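Alr1585 protein (Nostoc sp., PDB 5C2I) is a haem-containing dye-decolorizing (DyP-type) peroxidase that probably uses hydrogen peroxide to oxidise dyes and other substrates. Local coordinates at residues M121-E126 against V255-E260; S130-P135 against Q396-Q401; H328-K333 against P419-P424. The protein carries 1 engineered substitution. All coordinates share one frame; numbering follows the deposited sequence.

Contact 1: residues M121-E126 against V255-E260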
loop_
_atom_site.group_PDB
_atom_site.type_symbol
_atom_site.label_atom_id
_atom_site.label_comp_id
_atom_site.label_asym_id
_atom_site.label_seq_id
_atom_site.Cartn_x
_atom_site.Cartn_y
_atom_site.Cartn_z
ATOM N N MET A 121 -38.086 -26.259 14.684
ATOM C CA MET A 121 -38.189 -27.162 13.553
ATOM C C MET A 121 -36.809 -27.464 12.951
ATOM O O MET A 121 -36.565 -28.567 12.493
ATOM C CB MET A 121 -39.142 -26.557 12.513
ATOM C CG MET A 121 -40.586 -26.561 13.008
ATOM S SD MET A 121 -41.626 -25.434 12.085
ATOM C CE MET A 121 -42.139 -26.509 10.705
ATOM N N GLY A 122 -35.940 -26.461 12.891
ATOM C CA GLY A 122 -34.648 -26.600 12.226
ATOM C C GLY A 122 -34.744 -26.279 10.733
ATOM O O GLY A 122 -35.786 -26.450 10.115
ATOM N N MET A 123 -33.637 -25.814 10.160
ATOM C CA MET A 123 -33.617 -25.408 8.731
ATOM C C MET A 123 -33.675 -26.601 7.771
ATOM O O MET A 123 -33.940 -26.429 6.601
ATOM C CB MET A 123 -32.385 -24.529 8.439
ATOM C CG MET A 123 -32.523 -23.687 7.175
ATOM S SD MET A 123 -31.176 -22.550 6.936
ATOM C CE MET A 123 -31.459 -21.346 8.265
ATOM N N LYS A 124 -33.383 -27.803 8.261
ATOM C CA LYS A 124 -33.541 -29.015 7.451
ATOM C C LYS A 124 -34.992 -29.506 7.384
ATOM O O LYS A 124 -35.308 -30.361 6.520
ATOM C CB LYS A 124 -32.706 -30.145 8.006
ATOM C CG LYS A 124 -31.213 -29.957 7.879
ATOM C CD LYS A 124 -30.511 -31.197 8.448
ATOM C CE LYS A 124 -29.021 -31.109 8.313
ATOM N NZ LYS A 124 -28.407 -30.223 9.334
ATOM N N ASN A 125 -35.874 -28.971 8.239
ATOM C CA ASN A 125 -37.271 -29.405 8.279
ATOM C C ASN A 125 -37.935 -29.206 6.910
ATOM O O ASN A 125 -37.761 -28.156 6.273
ATOM C CB ASN A 125 -38.021 -28.661 9.374
ATOM C CG ASN A 125 -39.522 -28.920 9.362
ATOM O OD1 ASN A 125 -40.255 -28.392 8.522
ATOM N ND2 ASN A 125 -39.993 -29.691 10.340
ATOM N N GLU A 126 -38.683 -30.219 6.448
ATOM C CA GLU A 126 -39.231 -30.200 5.094
ATOM C C GLU A 126 -40.244 -29.058 4.874
ATOM O O GLU A 126 -40.271 -28.449 3.803
ATOM C CB GLU A 126 -39.864 -31.588 4.767
ATOM C CG GLU A 126 -40.595 -31.692 3.441
ATOM C CD GLU A 126 -39.703 -31.415 2.240
ATOM O OE1 GLU A 126 -38.450 -31.422 2.379
ATOM O OE2 GLU A 126 -40.253 -31.112 1.160
ATOM N N VAL A 255 -30.298 -16.631 12.216
ATOM C CA VAL A 255 -30.432 -17.381 10.967
ATOM C C VAL A 255 -29.037 -17.370 10.337
ATOM O O VAL A 255 -28.457 -16.294 10.164
ATOM C CB VAL A 255 -31.412 -16.673 10.018
ATOM C CG1 VAL A 255 -31.337 -17.271 8.594
ATOM C CG2 VAL A 255 -32.826 -16.733 10.544
ATOM N N TYR A 256 -28.502 -18.539 10.019
ATOM C CA TYR A 256 -27.202 -18.689 9.334
ATOM C C TYR A 256 -27.442 -19.450 8.041
ATOM O O TYR A 256 -28.010 -20.541 8.081
ATOM C CB TYR A 256 -26.209 -19.457 10.231
ATOM C CG TYR A 256 -24.782 -19.455 9.739
ATOM C CD1 TYR A 256 -24.412 -20.069 8.507
ATOM C CD2 TYR A 256 -23.804 -18.856 10.458
ATOM C CE1 TYR A 256 -23.113 -20.024 8.056
ATOM C CE2 TYR A 256 -22.483 -18.850 10.033
ATOM C CZ TYR A 256 -22.143 -19.407 8.830
ATOM O OH TYR A 256 -20.844 -19.387 8.424
ATOM N N ARG A 257 -27.033 -18.862 6.908
ATOM C CA ARG A 257 -27.185 -19.468 5.587
ATOM C C ARG A 257 -25.961 -19.197 4.764
ATOM O O ARG A 257 -25.536 -18.028 4.657
ATOM C CB ARG A 257 -28.420 -18.926 4.876
ATOM C CG ARG A 257 -29.742 -19.368 5.542
ATOM C CD ARG A 257 -30.946 -18.565 5.096
ATOM N NE ARG A 257 -31.351 -18.737 3.704
ATOM C CZ ARG A 257 -32.034 -19.779 3.218
ATOM N NH1 ARG A 257 -32.342 -20.846 3.959
ATOM N NH2 ARG A 257 -32.388 -19.767 1.948
ATOM N N LYS A 258 -25.370 -20.268 4.201
ATOM C CA LYS A 258 -24.239 -20.109 3.314
ATOM C C LYS A 258 -24.755 -19.931 1.879
ATOM O O LYS A 258 -25.402 -20.839 1.347
ATOM C CB LYS A 258 -23.296 -21.280 3.411
ATOM C CG LYS A 258 -22.094 -21.157 2.490
ATOM C CD LYS A 258 -21.051 -22.260 2.741
ATOM C CE LYS A 258 -19.776 -22.024 1.930
ATOM N NZ LYS A 258 -18.687 -22.998 2.201
ATOM N N LEU A 259 -24.543 -18.749 1.315
ATOM C CA LEU A 259 -25.157 -18.392 0.021
ATOM C C LEU A 259 -24.050 -18.190 -1.015
ATOM O O LEU A 259 -23.366 -17.172 -1.024
ATOM C CB LEU A 259 -26.020 -17.131 0.203
ATOM C CG LEU A 259 -27.148 -17.200 1.220
ATOM C CD1 LEU A 259 -27.961 -15.894 1.250
ATOM C CD2 LEU A 259 -28.055 -18.383 0.941
ATOM N N GLU A 260 -23.930 -19.158 -1.904
ATOM C CA GLU A 260 -22.940 -19.126 -2.967
ATOM C C GLU A 260 -23.364 -18.190 -4.085
ATOM O O GLU A 260 -24.527 -18.215 -4.508
ATOM C CB GLU A 260 -22.748 -20.512 -3.545
ATOM C CG GLU A 260 -21.663 -20.603 -4.602
ATOM C CD GLU A 260 -21.468 -22.007 -5.076
ATOM O OE1 GLU A 260 -22.367 -22.474 -5.801
ATOM O OE2 GLU A 260 -20.476 -22.652 -4.688
#
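Met-123 reaches out of a loop and lays its thioether against the strand residues Val-255, Tyr-256 and Arg-257, and nearly all of the contact is made by its last two atoms. Its CG stands anti to the backbone N (chi1 -160°), which aims the extended chain at the strand, and a bend at the last torsion then turns the methyl aside from the sulfur. SD and CE therefore meet different partners. SD sits at the edge of the Arg-257 guanidinium, near its plane, where NH1 donates a weak, bent hydrogen bond to it at 3.6 Å. CE lies 3.5 Å from the carbonyl O of Tyr-256 and also packs on CG1 of Val-255, at 4.1 Å. The methionine and arginine chains pass each other at a slant, with SD and CE both 3.8 Å from Arg-257 CG, so the aliphatic part of the arginine is packed as well as its charged end. The phenol of Tyr-256 leads away from the loop and hydrogen-bonds to His-45.

The loop's turn is closed by its own bonds, and Glu-454 holds the backbone N of Met-123. Gly-122 ends helix 117-121 with positive phi, where a CB would press on the preceding carbonyl, and its O accepts from Asn-125 N at 3.1 Å across a type I turn. Asn-125 in turn caps helix 126-132 through Ile-128 N.

Methionine suits this buried place because its flexible, polarisable thioether can lie against methyl groups and a guanidinium alike. The sulfur is a feeble acceptor, and Arg-257 has a stronger partner outside this contact, the carboxylate of Asp-134; this is consistent with an arginine oriented mainly by Asp-134, with Met-123 filling in along its edge and stem.

Contact 2: residues S130-P135 against Q396-Q401; sequences SSLGDP and QFNFMQ. With HEM (protoporphyrin IX containing Fe), chain E; EDO (1,2-ethanediol), chain G.
Leu-132 is the side chain that joins the end of helix 126-132 to the N-terminal part of helix 397-405, by wedging one methyl among Phe-397, Asn-398 and Gln-401. From CB the chain leaves with CG anti to the carbonyl carbon (chi1 -61°), and at CG it forks. The CD1 branch turns to the neighbouring strand and packs on Arg-257, while CD2 enters the helix surface. There CD2 lies 4.0 Å from CE2 of the Phe-397 ring, 3.8 Å from OD1 of Asn-398 and 4.0 Å from CB of Gln-401. A branched aliphatic group suits this spot, since it can fill the hollow between three side chains without asking for a hydrogen bond. The amide oxygen of Asn-398 beside it is satisfied by the hydroxyl of Tyr-455. Beyond the leucine, Gly-133 closes the helix in a Schellman motif, its positive phi easily borne by glycine.

Phe-397 and Gln-401, together with Met-400, also touch the haem. CE1 of Phe-397 approaches the vinyl atom CBC at 3.5 Å, and OE1 of Gln-401 lies 3.7 Å from the methyl CMC. The sulfur of Met-400 rests 3.6 Å from CAC, the root of that vinyl group. Helix 397-405 is thus a wall beside one vinyl group (CAC, CBC) in the haem pocket of a DyP-type peroxidase, backed by a leucine from the N-terminal family region.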
loop_
_atom_site.group_PDB
_atom_site.type_symbol
_atom_site.label_atom_id
_atom_site.label_comp_id
_atom_site.label_asym_id
_atom_site.label_seq_id
_atom_site.Cartn_x
_atom_site.Cartn_y
_atom_site.Cartn_z
ATOM N N SER A 130 -39.675 -26.160 2.115
ATOM C CA SER A 130 -40.724 -25.867 1.167
ATOM C C SER A 130 -41.181 -24.402 1.219
ATOM O O SER A 130 -41.268 -23.746 0.188
ATOM C CB SER A 130 -41.922 -26.789 1.425
ATOM O OG SER A 130 -42.941 -26.491 0.510
ATOM N N SER A 131 -41.428 -23.885 2.421
ATOM C CA SER A 131 -41.827 -22.484 2.605
ATOM C C SER A 131 -40.781 -21.464 2.099
ATOM O O SER A 131 -41.135 -20.445 1.502
ATOM C CB SER A 131 -42.210 -22.233 4.068
ATOM O OG SER A 131 -41.034 -22.206 4.868
ATOM N N LEU A 132 -39.488 -21.750 2.279
ATOM C CA LEU A 132 -38.434 -20.874 1.793
ATOM C C LEU A 132 -38.138 -21.019 0.293
ATOM O O LEU A 132 -37.438 -20.170 -0.294
ATOM C CB LEU A 132 -37.161 -21.114 2.577
ATOM C CG LEU A 132 -37.286 -20.843 4.091
ATOM C CD1 LEU A 132 -36.005 -21.241 4.778
ATOM C CD2 LEU A 132 -37.550 -19.350 4.326
ATOM N N GLY A 133 -38.622 -22.084 -0.325
ATOM C CA GLY A 133 -38.253 -22.412 -1.733
ATOM C C GLY A 133 -36.851 -22.972 -1.849
ATOM O O GLY A 133 -36.236 -22.955 -2.945
ATOM N N ASP A 134 -36.353 -23.476 -0.720
ATOM C CA ASP A 134 -34.968 -23.916 -0.607
ATOM C C ASP A 134 -34.744 -25.231 -1.332
ATOM O O ASP A 134 -35.687 -26.018 -1.555
ATOM C CB ASP A 134 -34.576 -24.085 0.876
ATOM C CG ASP A 134 -33.970 -22.840 1.493
ATOM O OD1 ASP A 134 -33.643 -21.852 0.782
ATOM O OD2 ASP A 134 -33.780 -22.869 2.715
ATOM N N PRO A 135 -33.481 -25.498 -1.706
ATOM C CA PRO A 135 -33.190 -26.710 -2.419
ATOM C C PRO A 135 -33.161 -27.919 -1.491
ATOM O O PRO A 135 -33.196 -27.781 -0.276
ATOM C CB PRO A 135 -31.796 -26.454 -2.988
ATOM C CG PRO A 135 -31.159 -25.567 -1.998
ATOM C CD PRO A 135 -32.273 -24.682 -1.499
ATOM N N GLN A 396 -39.887 -12.529 10.763
ATOM C CA GLN A 396 -38.774 -11.704 10.263
ATOM C C GLN A 396 -38.072 -12.408 9.094
ATOM O O GLN A 396 -38.629 -12.398 8.012
ATOM C CB GLN A 396 -37.882 -11.213 11.435
ATOM C CG GLN A 396 -38.736 -10.286 12.309
ATOM C CD GLN A 396 -38.125 -9.868 13.639
ATOM O OE1 GLN A 396 -38.364 -10.494 14.678
ATOM N NE2 GLN A 396 -37.317 -8.825 13.609
ATOM N N PHE A 397 -36.925 -13.058 9.270
ATOM C CA PHE A 397 -36.281 -13.672 8.112
ATOM C C PHE A 397 -37.234 -14.543 7.254
ATOM O O PHE A 397 -37.237 -14.417 6.024
ATOM C CB PHE A 397 -35.040 -14.491 8.450
ATOM C CG PHE A 397 -34.552 -15.283 7.297
ATOM C CD1 PHE A 397 -33.772 -14.685 6.315
ATOM C CD2 PHE A 397 -34.930 -16.603 7.123
ATOM C CE1 PHE A 397 -33.402 -15.417 5.174
ATOM C CE2 PHE A 397 -34.549 -17.314 6.014
ATOM C CZ PHE A 397 -33.779 -16.717 5.036
ATOM N N ASN A 398 -37.925 -15.510 7.863
ATOM C CA ASN A 398 -38.734 -16.424 7.050
ATOM C C ASN A 398 -39.813 -15.676 6.273
ATOM O O ASN A 398 -40.137 -16.041 5.126
ATOM C CB ASN A 398 -39.384 -17.534 7.883
ATOM C CG ASN A 398 -38.449 -18.700 8.166
ATOM O OD1 ASN A 398 -37.233 -18.600 8.038
ATOM N ND2 ASN A 398 -39.028 -19.809 8.580
ATOM N N PHE A 399 -40.405 -14.684 6.930
ATOM C CA PHE A 399 -41.430 -13.823 6.327
ATOM C C PHE A 399 -40.865 -13.058 5.133
ATOM O O PHE A 399 -41.451 -13.065 4.066
ATOM C CB PHE A 399 -41.977 -12.874 7.384
ATOM C CG PHE A 399 -43.261 -12.204 7.010
ATOM C CD1 PHE A 399 -43.260 -11.070 6.193
ATOM C CD2 PHE A 399 -44.475 -12.659 7.525
ATOM C CE1 PHE A 399 -44.455 -10.442 5.858
ATOM C CE2 PHE A 399 -45.660 -12.011 7.215
ATOM C CZ PHE A 399 -45.661 -10.923 6.341
ATOM N N MET A 400 -39.686 -12.459 5.318
ATOM C CA MET A 400 -39.062 -11.659 4.311
ATOM C C MET A 400 -38.763 -12.513 3.060
ATOM O O MET A 400 -39.075 -12.099 1.931
ATOM C CB MET A 400 -37.815 -11.014 4.865
ATOM C CG MET A 400 -37.139 -10.020 3.977
ATOM S SD MET A 400 -35.760 -9.223 4.823
ATOM C CE MET A 400 -36.661 -8.122 5.897
ATOM N N GLN A 401 -38.170 -13.690 3.267
ATOM C CA GLN A 401 -37.850 -14.581 2.137
ATOM C C GLN A 401 -39.126 -15.115 1.480
ATOM O O GLN A 401 -39.278 -15.050 0.241
ATOM C CB GLN A 401 -36.978 -15.740 2.597
ATOM C CG GLN A 401 -36.504 -16.661 1.474
ATOM C CD GLN A 401 -35.345 -16.096 0.689
ATOM O OE1 GLN A 401 -34.321 -15.681 1.255
ATOM N NE2 GLN A 401 -35.494 -16.051 -0.614
HETATM C CHA HEM E . -29.941 -5.037 1.394
HETATM C CHB HEM E . -27.116 -7.896 -1.271
HETATM C CHC HEM E . -29.280 -11.781 0.640
HETATM C CHD HEM E . -32.245 -8.885 3.089
HETATM C C1A HEM E . -28.995 -5.477 0.483
HETATM C C2A HEM E . -28.180 -4.630 -0.325
HETATM C C3A HEM E . -27.390 -5.435 -1.069
HETATM C C4A HEM E . -27.697 -6.765 -0.705
HETATM C CMA HEM E . -26.330 -5.032 -2.059
HETATM C CAA HEM E . -28.173 -3.096 -0.362
HETATM C CBA HEM E . -27.266 -2.362 0.629
HETATM C CGA HEM E . -27.692 -2.708 2.029
HETATM O O1A HEM E . -28.639 -2.102 2.610
HETATM O O2A HEM E . -27.095 -3.616 2.610
HETATM C C1B HEM E . -27.450 -9.206 -0.928
HETATM C C2B HEM E . -26.793 -10.370 -1.459
HETATM C C3B HEM E . -27.353 -11.436 -0.908
HETATM C C4B HEM E . -28.430 -10.918 -0.061
HETATM C CMB HEM E . -25.660 -10.341 -2.424
HETATM C CAB HEM E . -27.043 -12.883 -1.023
HETATM C CBB HEM E . -25.838 -13.367 -1.372
HETATM C C1C HEM E . -30.335 -11.336 1.454
HETATM C C2C HEM E . -31.295 -12.130 2.046
HETATM C C3C HEM E . -32.150 -11.297 2.721
HETATM C C4C HEM E . -31.672 -9.993 2.546
HETATM C CMC HEM E . -31.387 -13.628 2.034
HETATM C CAC HEM E . -33.363 -11.614 3.474
HETATM C CBC HEM E . -34.202 -12.604 3.290
HETATM C C1D HEM E . -31.734 -7.605 2.882
HETATM C C2D HEM E . -32.321 -6.446 3.547
HETATM C C3D HEM E . -31.721 -5.373 3.048
HETATM C C4D HEM E . -30.719 -5.912 2.103
HETATM C CMD HEM E . -33.426 -6.425 4.590
HETATM C CAD HEM E . -31.964 -3.950 3.460
HETATM C CBD HEM E . -33.119 -3.285 2.703
HETATM C CGD HEM E . -33.312 -1.892 3.209
HETATM O O1D HEM E . -33.278 -0.997 2.369
HETATM O O2D HEM E . -33.511 -1.625 4.443
HETATM N NA HEM E . -28.744 -6.783 0.185
HETATM N NB HEM E . -28.438 -9.591 -0.183
HETATM N NC HEM E . -30.618 -10.020 1.676
HETATM N ND HEM E . -30.832 -7.243 1.967
HETATM FE FE HEM E . -29.696 -8.382 0.903
HETATM C C1 EDO G . -41.463 -9.402 16.089
HETATM O O1 EDO G . -41.144 -10.220 14.957
HETATM C C2 EDO G . -41.709 -7.922 15.791
HETATM O O2 EDO G . -40.685 -7.246 15.064
HETATM O O HOH W 1 -28.185 -8.708 2.658
#

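Contact 3: residues H328-K333 against P419-P424; sequences HSHTRK and PLIGQP. With HEM (protoporphyrin IX containing Fe), chain E.
His-330 is the protein ligand of the haem iron, the proximal histidine of the DyP-type peroxidase site, and Leu-420 and Ile-421 pack its ring from two directions. NE2 binds the iron at 2.1 Å, with a water on the opposite side of the porphyrin. The imidazole is brought there by a CG anti to the backbone N (chi1 -178°), pointing it from the first turn of helix 330-334 straight at the haem. Over one ring face sits CD2 of Leu-420, in a CH-pi contact 3.7 Å from the centroid and 19° off the normal. At the ring edge, in its plane, CD1 of Ile-421 comes to 3.7 Å from CE1 of His-330. The branching of isoleucine serves both surfaces, for its other methyl, CG2, rests 3.5 Å from the haem meso carbon CHC. With an alanine here, the contacts at CE1 and CHC would both be lost, which is likely to open a gap beside the porphyrin and leave the imidazole relying more on its other holds.

One shell further out, Asp-418 limits the rotation of the His-330 ring through polar atoms: its OD2 takes the hydrogen bond from ND1, while OD1 accepts from the backbone N of Leu-420, so one carboxylate ties the ligand to the loop that packs it. Ser-329 precedes the helix, and its O accepts from Lys-333 N to start the first turn. Further from the haem, Pro-419 offers a rigid ring to His-328, the two side chains crossing at about a right angle with Pro-419 CD 3.9 Å from His-328 CD2.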
loop_
_atom_site.group_PDB
_atom_site.type_symbol
_atom_site.label_atom_id
_atom_site.label_comp_id
_atom_site.label_asym_id
_atom_site.label_seq_id
_atom_site.Cartn_x
_atom_site.Cartn_y
_atom_site.Cartn_z
ATOM N N HIS A 328 -39.657 -4.977 -7.902
ATOM C CA HIS A 328 -38.903 -6.201 -7.727
ATOM C C HIS A 328 -37.480 -6.037 -7.194
ATOM O O HIS A 328 -36.867 -7.036 -6.867
ATOM C CB HIS A 328 -38.863 -6.999 -9.050
ATOM C CG HIS A 328 -38.105 -6.295 -10.130
ATOM N ND1 HIS A 328 -38.706 -5.733 -11.225
ATOM C CD2 HIS A 328 -36.784 -6.055 -10.267
ATOM C CE1 HIS A 328 -37.787 -5.177 -11.997
ATOM N NE2 HIS A 328 -36.617 -5.354 -11.432
ATOM N N SER A 329 -36.942 -4.809 -7.171
ATOM C CA SER A 329 -35.566 -4.604 -6.802
ATOM C C SER A 329 -35.351 -5.103 -5.383
ATOM O O SER A 329 -36.220 -4.941 -4.522
ATOM C CB SER A 329 -35.168 -3.135 -6.936
ATOM O OG SER A 329 -35.347 -2.657 -8.268
ATOM N N HIS A 330 -34.200 -5.716 -5.159
ATOM C CA HIS A 330 -33.911 -6.325 -3.854
ATOM C C HIS A 330 -34.247 -5.425 -2.635
ATOM O O HIS A 330 -34.889 -5.907 -1.686
ATOM C CB HIS A 330 -32.467 -6.786 -3.825
ATOM C CG HIS A 330 -32.064 -7.468 -2.545
ATOM N ND1 HIS A 330 -32.681 -8.608 -2.077
ATOM C CD2 HIS A 330 -31.045 -7.209 -1.690
ATOM C CE1 HIS A 330 -32.050 -9.030 -0.992
ATOM N NE2 HIS A 330 -31.050 -8.208 -0.751
ATOM N N THR A 331 -33.819 -4.166 -2.663
ATOM C CA THR A 331 -34.073 -3.263 -1.533
ATOM C C THR A 331 -35.529 -2.996 -1.308
ATOM O O THR A 331 -35.993 -2.934 -0.168
ATOM C CB THR A 331 -33.317 -1.900 -1.640
ATOM O OG1 THR A 331 -33.663 -1.262 -2.854
ATOM C CG2 THR A 331 -31.806 -2.101 -1.572
ATOM N N ARG A 332 -36.281 -2.906 -2.390
ATOM C CA ARG A 332 -37.687 -2.593 -2.279
ATOM C C ARG A 332 -38.552 -3.823 -1.934
ATOM O O ARG A 332 -39.594 -3.680 -1.291
ATOM C CB ARG A 332 -38.180 -1.944 -3.583
ATOM C CG ARG A 332 -39.552 -1.295 -3.465
ATOM C CD ARG A 332 -39.808 -0.272 -4.535
ATOM N NE ARG A 332 -41.060 0.416 -4.299
ATOM C CZ ARG A 332 -41.465 1.512 -4.941
ATOM N NH1 ARG A 332 -40.702 2.115 -5.845
ATOM N NH2 ARG A 332 -42.609 2.088 -4.579
ATOM N N LYS A 333 -38.105 -5.019 -2.331
ATOM C CA LYS A 333 -38.740 -6.270 -1.914
ATOM C C LYS A 333 -38.509 -6.561 -0.416
ATOM O O LYS A 333 -39.453 -6.900 0.308
ATOM C CB LYS A 333 -38.160 -7.430 -2.693
ATOM C CG LYS A 333 -38.734 -7.549 -4.088
ATOM C CD LYS A 333 -40.086 -8.269 -4.074
ATOM C CE LYS A 333 -40.339 -9.153 -5.264
ATOM N NZ LYS A 333 -41.470 -10.104 -5.073
ATOM N N PRO A 419 -34.984 -10.507 -8.063
ATOM C CA PRO A 419 -34.080 -11.127 -9.049
ATOM C C PRO A 419 -32.726 -11.488 -8.458
ATOM O O PRO A 419 -31.997 -12.310 -9.022
ATOM C CB PRO A 419 -33.905 -10.031 -10.102
ATOM C CG PRO A 419 -34.067 -8.769 -9.303
ATOM C CD PRO A 419 -35.181 -9.077 -8.341
ATOM N N LEU A 420 -32.438 -10.964 -7.268
ATOM C CA LEU A 420 -31.219 -11.320 -6.573
ATOM C C LEU A 420 -31.352 -12.595 -5.758
ATOM O O LEU A 420 -30.530 -13.488 -5.894
ATOM C CB LEU A 420 -30.815 -10.128 -5.662
ATOM C CG LEU A 420 -29.409 -10.151 -5.101
ATOM C CD1 LEU A 420 -28.378 -10.038 -6.219
ATOM C CD2 LEU A 420 -29.207 -9.020 -4.077
ATOM N N ILE A 421 -32.403 -12.713 -4.919
ATOM C CA ILE A 421 -32.515 -13.816 -3.966
ATOM C C ILE A 421 -33.831 -14.599 -4.032
ATOM O O ILE A 421 -34.011 -15.596 -3.310
ATOM C CB ILE A 421 -32.367 -13.334 -2.485
ATOM C CG1 ILE A 421 -33.529 -12.430 -2.084
ATOM C CG2 ILE A 421 -31.059 -12.664 -2.253
ATOM C CD1 ILE A 421 -33.740 -12.267 -0.585
ATOM N N GLY A 422 -34.753 -14.210 -4.903
ATOM C CA GLY A 422 -36.018 -14.874 -4.975
ATOM C C GLY A 422 -35.926 -16.291 -5.534
ATOM O O GLY A 422 -35.295 -16.509 -6.568
ATOM N N GLN A 423 -36.578 -17.235 -4.878
ATOM C CA GLN A 423 -36.658 -18.646 -5.352
ATOM C C GLN A 423 -38.103 -19.083 -5.440
ATOM O O GLN A 423 -38.812 -18.983 -4.439
ATOM C CB GLN A 423 -35.985 -19.631 -4.359
ATOM C CG GLN A 423 -35.019 -19.081 -3.431
ATOM C CD GLN A 423 -34.280 -20.140 -2.629
ATOM O OE1 GLN A 423 -33.275 -20.642 -3.081
ATOM N NE2 GLN A 423 -34.701 -20.364 -1.396
ATOM N N PRO A 424 -38.531 -19.651 -6.600
ATOM C CA PRO A 424 -37.741 -19.846 -7.814
ATOM C C PRO A 424 -37.581 -18.561 -8.600
ATOM O O PRO A 424 -38.329 -17.587 -8.343
ATOM C CB PRO A 424 -38.578 -20.847 -8.610
ATOM C CG PRO A 424 -40.010 -20.554 -8.192
ATOM C CD PRO A 424 -39.873 -20.254 -6.715
HETATM C CHA HEM E . -29.941 -5.037 1.394
HETATM C CHB HEM E . -27.116 -7.896 -1.271
HETATM C CHC HEM E . -29.280 -11.781 0.640
HETATM C CHD HEM E . -32.245 -8.885 3.089
HETATM C C1A HEM E . -28.995 -5.477 0.483
HETATM C C2A HEM E . -28.180 -4.630 -0.325
HETATM C C3A HEM E . -27.390 -5.435 -1.069
HETATM C C4A HEM E . -27.697 -6.765 -0.705
HETATM C CMA HEM E . -26.330 -5.032 -2.059
HETATM C CAA HEM E . -28.173 -3.096 -0.362
HETATM C CBA HEM E . -27.266 -2.362 0.629
HETATM C CGA HEM E . -27.692 -2.708 2.029
HETATM O O1A HEM E . -28.639 -2.102 2.610
HETATM O O2A HEM E . -27.095 -3.616 2.610
HETATM C C1B HEM E . -27.450 -9.206 -0.928
HETATM C C2B HEM E . -26.793 -10.370 -1.459
HETATM C C3B HEM E . -27.353 -11.436 -0.908
HETATM C C4B HEM E . -28.430 -10.918 -0.061
HETATM C CMB HEM E . -25.660 -10.341 -2.424
HETATM C CAB HEM E . -27.043 -12.883 -1.023
HETATM C CBB HEM E . -25.838 -13.367 -1.372
HETATM C C1C HEM E . -30.335 -11.336 1.454
HETATM C C2C HEM E . -31.295 -12.130 2.046
HETATM C C3C HEM E . -32.150 -11.297 2.721
HETATM C C4C HEM E . -31.672 -9.993 2.546
HETATM C CMC HEM E . -31.387 -13.628 2.034
HETATM C CAC HEM E . -33.363 -11.614 3.474
HETATM C CBC HEM E . -34.202 -12.604 3.290
HETATM C C1D HEM E . -31.734 -7.605 2.882
HETATM C C2D HEM E . -32.321 -6.446 3.547
HETATM C C3D HEM E . -31.721 -5.373 3.048
HETATM C C4D HEM E . -30.719 -5.912 2.103
HETATM C CMD HEM E . -33.426 -6.425 4.590
HETATM C CAD HEM E . -31.964 -3.950 3.460
HETATM C CBD HEM E . -33.119 -3.285 2.703
HETATM C CGD HEM E . -33.312 -1.892 3.209
HETATM O O1D HEM E . -33.278 -0.997 2.369
HETATM O O2D HEM E . -33.511 -1.625 4.443
HETATM N NA HEM E . -28.744 -6.783 0.185
HETATM N NB HEM E . -28.438 -9.591 -0.183
HETATM N NC HEM E . -30.618 -10.020 1.676
HETATM N ND HEM E . -30.832 -7.243 1.967
HETATM FE FE HEM E . -29.696 -8.382 0.903
HETATM O O HOH W 1 -28.185 -8.708 2.658
#

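Overall arrangement
All three contacts are buried, and differ in how they meet the haem. Contact 3 touches the iron and packs its ligand with aliphatic groups over one face and at one edge; contact 2, its centre about 12 Å from that of contact 3, meets the haem rim; contact 1, on strand 250-261, packs one layer behind contact 2, though Leu-259 of its strand touches the haem. Contacts 1 and 2 both join the helix 126-132 region to the C-terminal family region, one through a thioether beside a guanidinium, the other through a leucine methyl. Arg-257 NH2 meets Asp-134 OD1 at 2.7 Å, and Gln-423 of contact 3 probably hydrogen-bonds to Asp-134 OD1 and Leu-132 O.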